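Long-range contact in shikimate kinase (Aquifex aeolicus, PDB 2PT5), which probably phosphorylates the 3-hydroxyl group of shikimate with ATP and magnesium, a late step on the way to chorismate and the aromatic amino acids: residues M1-L5 / L20-I26. Sequence-based numbering, arbitrary orientation.
Sequences MRIYL and LSRSLNI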
HETATM    1  N   MSE A   1      13.163  12.824   2.098  1.00 53.34           N
HETATM    2  CA  MSE A   1      12.966  11.372   2.352  1.00 48.83           C
HETATM    3  C   MSE A   1      11.630  10.894   1.815  1.00 43.68           C
HETATM    4  O   MSE A   1      10.604  11.549   1.994  1.00 42.35           O
HETATM    5  CB  MSE A   1      13.031  11.100   3.844  1.00 57.14           C
HETATM    6  CG  MSE A   1      12.033  11.915   4.618  1.00 71.34           C
HETATM    7 SE   MSE A   1      12.216  11.602   6.487  1.00 98.26          SE
HETATM    8  CE  MSE A   1      11.153  13.089   7.132  1.00 91.87           C
ATOM      9  N   ARG A   2      11.653   9.748   1.149  1.00 42.02           N
ATOM     10  CA  ARG A   2      10.447   9.162   0.581  1.00 38.47           C
ATOM     11  C   ARG A   2      10.175   7.855   1.305  1.00 37.20           C
ATOM     12  O   ARG A   2      11.053   7.001   1.401  1.00 38.77           O
ATOM     13  CB  ARG A   2      10.631   8.895  -0.917  1.00 42.59           C
ATOM     14  CG  ARG A   2      11.072  10.114  -1.708  1.00 44.94           C
ATOM     15  CD  ARG A   2      11.002   9.857  -3.196  1.00 52.31           C
ATOM     16  NE  ARG A   2      11.511  10.986  -3.969  1.00 55.75           N
ATOM     17  CZ  ARG A   2      12.794  11.192  -4.245  1.00 55.48           C
ATOM     18  NH1 ARG A   2      13.719  10.341  -3.815  1.00 55.67           N
ATOM     19  NH2 ARG A   2      13.151  12.247  -4.957  1.00 59.01           N
ATOM     20  N   ILE A   3       8.958   7.704   1.812  1.00 33.61           N
ATOM     21  CA  ILE A   3       8.583   6.497   2.537  1.00 31.78           C
ATOM     22  C   ILE A   3       7.376   5.838   1.881  1.00 32.15           C
ATOM     23  O   ILE A   3       6.306   6.440   1.767  1.00 32.39           O
ATOM     24  CB  ILE A   3       8.240   6.824   3.995  1.00 31.72           C
ATOM     25  CG1 ILE A   3       9.463   7.435   4.689  1.00 35.30           C
ATOM     26  CG2 ILE A   3       7.778   5.567   4.717  1.00 33.09           C
ATOM     27  CD1 ILE A   3       9.128   8.072   6.030  1.00 39.16           C
ATOM     28  N   TYR A   4       7.541   4.594   1.456  1.00 29.21           N
ATOM     29  CA  TYR A   4       6.440   3.894   0.810  1.00 33.34           C
ATOM     30  C   TYR A   4       5.817   2.842   1.705  1.00 31.45           C
ATOM     31  O   TYR A   4       6.524   2.035   2.308  1.00 32.19           O
ATOM     32  CB  TYR A   4       6.919   3.238  -0.487  1.00 36.64           C
ATOM     33  CG  TYR A   4       7.539   4.208  -1.466  1.00 33.30           C
ATOM     34  CD1 TYR A   4       8.909   4.464  -1.452  1.00 31.81           C
ATOM     35  CD2 TYR A   4       6.750   4.876  -2.405  1.00 33.50           C
ATOM     36  CE1 TYR A   4       9.484   5.367  -2.358  1.00 34.88           C
ATOM     37  CE2 TYR A   4       7.312   5.782  -3.312  1.00 34.78           C
ATOM     38  CZ  TYR A   4       8.682   6.021  -3.286  1.00 35.17           C
ATOM     39  OH  TYR A   4       9.247   6.910  -4.187  1.00 35.99           O
ATOM     40  N   LEU A   5       4.490   2.849   1.787  1.00 29.02           N
ATOM     41  CA  LEU A   5       3.788   1.865   2.604  1.00 30.33           C
ATOM     42  C   LEU A   5       3.142   0.847   1.674  1.00 31.47           C
ATOM     43  O   LEU A   5       2.435   1.215   0.747  1.00 33.79           O
ATOM     44  CB  LEU A   5       2.717   2.537   3.465  1.00 30.11           C
ATOM     45  CG  LEU A   5       3.174   3.647   4.418  1.00 31.68           C
ATOM     46  CD1 LEU A   5       1.993   4.069   5.277  1.00 27.67           C
ATOM     47  CD2 LEU A   5       4.333   3.172   5.285  1.00 26.96           C
ATOM     48  N   LEU A  20       1.888   8.964  10.281  1.00 35.76           N
ATOM     49  CA  LEU A  20       3.316   9.012  10.046  1.00 36.01           C
ATOM     50  C   LEU A  20       3.734  10.358   9.451  1.00 37.33           C
ATOM     51  O   LEU A  20       4.662  11.002   9.951  1.00 37.27           O
ATOM     52  CB  LEU A  20       3.725   7.878   9.097  1.00 34.20           C
ATOM     53  CG  LEU A  20       5.216   7.653   8.868  1.00 35.72           C
ATOM     54  CD1 LEU A  20       5.915   7.369  10.190  1.00 31.96           C
ATOM     55  CD2 LEU A  20       5.398   6.475   7.918  1.00 35.73           C
ATOM     56  N   SER A  21       3.049  10.788   8.394  1.00 33.06           N
ATOM     57  CA  SER A  21       3.407  12.043   7.738  1.00 35.18           C
ATOM     58  C   SER A  21       3.281  13.220   8.693  1.00 34.56           C
ATOM     59  O   SER A  21       4.006  14.214   8.586  1.00 32.04           O
ATOM     60  CB  SER A  21       2.531  12.282   6.507  1.00 34.14           C
ATOM     61  OG  SER A  21       1.335  12.955   6.845  1.00 45.69           O
ATOM     62  N   ARG A  22       2.355  13.103   9.633  1.00 32.45           N
ATOM     63  CA  ARG A  22       2.140  14.161  10.603  1.00 31.16           C
ATOM     64  C   ARG A  22       3.252  14.241  11.644  1.00 36.24           C
ATOM     65  O   ARG A  22       3.602  15.330  12.090  1.00 35.36           O
ATOM     66  CB  ARG A  22       0.779  13.981  11.276  1.00 30.55           C
ATOM     67  CG  ARG A  22      -0.345  14.535  10.418  1.00 29.74           C
ATOM     68  CD  ARG A  22      -1.670  14.516  11.146  1.00 38.64           C
ATOM     69  NE  ARG A  22      -2.440  13.310  10.870  1.00 34.76           N
ATOM     70  CZ  ARG A  22      -3.497  12.932  11.579  1.00 38.06           C
ATOM     71  NH1 ARG A  22      -3.895  13.671  12.614  1.00 29.88           N
ATOM     72  NH2 ARG A  22      -4.166  11.833  11.240  1.00 32.33           N
ATOM     73  N   SER A  23       3.808  13.093  12.024  1.00 31.66           N
ATOM     74  CA  SER A  23       4.887  13.063  13.006  1.00 33.25           C
ATOM     75  C   SER A  23       6.236  13.420  12.383  1.00 31.31           C
ATOM     76  O   SER A  23       7.185  13.725  13.097  1.00 31.32           O
ATOM     77  CB  SER A  23       4.999  11.679  13.629  1.00 28.68           C
ATOM     78  OG  SER A  23       5.460  10.757  12.664  1.00 35.93           O
ATOM     79  N   LEU A  24       6.324  13.356  11.057  1.00 30.33           N
ATOM     80  CA  LEU A  24       7.567  13.669  10.356  1.00 32.39           C
ATOM     81  C   LEU A  24       7.468  15.010   9.636  1.00 31.81           C
ATOM     82  O   LEU A  24       8.425  15.453   9.019  1.00 31.74           O
ATOM     83  CB  LEU A  24       7.899  12.567   9.333  1.00 31.71           C
ATOM     84  CG  LEU A  24       8.144  11.158   9.898  1.00 38.01           C
ATOM     85  CD1 LEU A  24       8.292  10.157   8.750  1.00 28.27           C
ATOM     86  CD2 LEU A  24       9.398  11.163  10.784  1.00 31.17           C
ATOM     87  N   ASN A  25       6.302  15.643   9.709  1.00 37.23           N
ATOM     88  CA  ASN A  25       6.087  16.928   9.053  1.00 36.50           C
ATOM     89  C   ASN A  25       6.279  16.888   7.544  1.00 39.94           C
ATOM     90  O   ASN A  25       6.916  17.767   6.974  1.00 43.58           O
ATOM     91  CB  ASN A  25       7.017  17.988   9.642  1.00 43.30           C
ATOM     92  CG  ASN A  25       6.262  19.183  10.161  1.00 51.31           C
ATOM     93  OD1 ASN A  25       5.587  19.888   9.402  1.00 45.79           O
ATOM     94  ND2 ASN A  25       6.351  19.414  11.466  1.00 55.42           N
ATOM     95  N   ILE A  26       5.741  15.858   6.899  1.00 36.52           N
ATOM     96  CA  ILE A  26       5.831  15.728   5.453  1.00 33.02           C
ATOM     97  C   ILE A  26       4.453  15.324   4.953  1.00 34.05           C
ATOM     98  O   ILE A  26       3.680  14.711   5.689  1.00 32.50           O
ATOM     99  CB  ILE A  26       6.866  14.662   5.037  1.00 35.29           C
ATOM    100  CG1 ILE A  26       6.521  13.307   5.668  1.00 34.36           C
ATOM    101  CG2 ILE A  26       8.254  15.118   5.457  1.00 39.78           C
ATOM    102  CD1 ILE A  26       7.538  12.209   5.370  1.00 30.40           C
TER
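Ile3 and Leu24 meet end on: CD1 of Ile3 lies 3.5 Å from CD1 of Leu24, the closest approach of this contact. The other branch of Ile3 is turned to Leu20, with CG2 at 4.1 Å from Leu20 CD2. Because CG1 of Ile3 stands beside its backbone N (chi1 -61°) and CG2 beside the carbonyl carbon, one residue serves two successive turns of the helix. Leu5 continues the row, its CD2 4.4 Å from the same Leu20 CD2, and also packs near Lys13 of the predicted ATP site. At the other end the selenomethionine at Met1, poorly ordered and exposed, runs out extended beyond CG. Its CE passes 3.9 Å from Ile26 CG2, the two side chains lying roughly at right angles, and 4.0 Å from Leu24 CB.

Two hydrogen bonds within 20-26 shape the end of the helix. Ser23 OG donates to Leu20 O at 2.8 Å; Ile26 N bonds to Ser21 O around Asn25, whose phi is positive, a Schellman-type turn that brings Ile26 back toward the strand.

Residues 2-5 and 20-24 run nearly antiparallel (161°). They belong to strand 2-6 and helix 13-24, which flank the P-loop of this kinase fold. Helix 150-162 adds Leu161 against Ile3 and Leu158 against Leu20 and Leu24. With no hydrogen bond across, apolar side-chain shape and burial, not directional bonds, hold helix and strand together here.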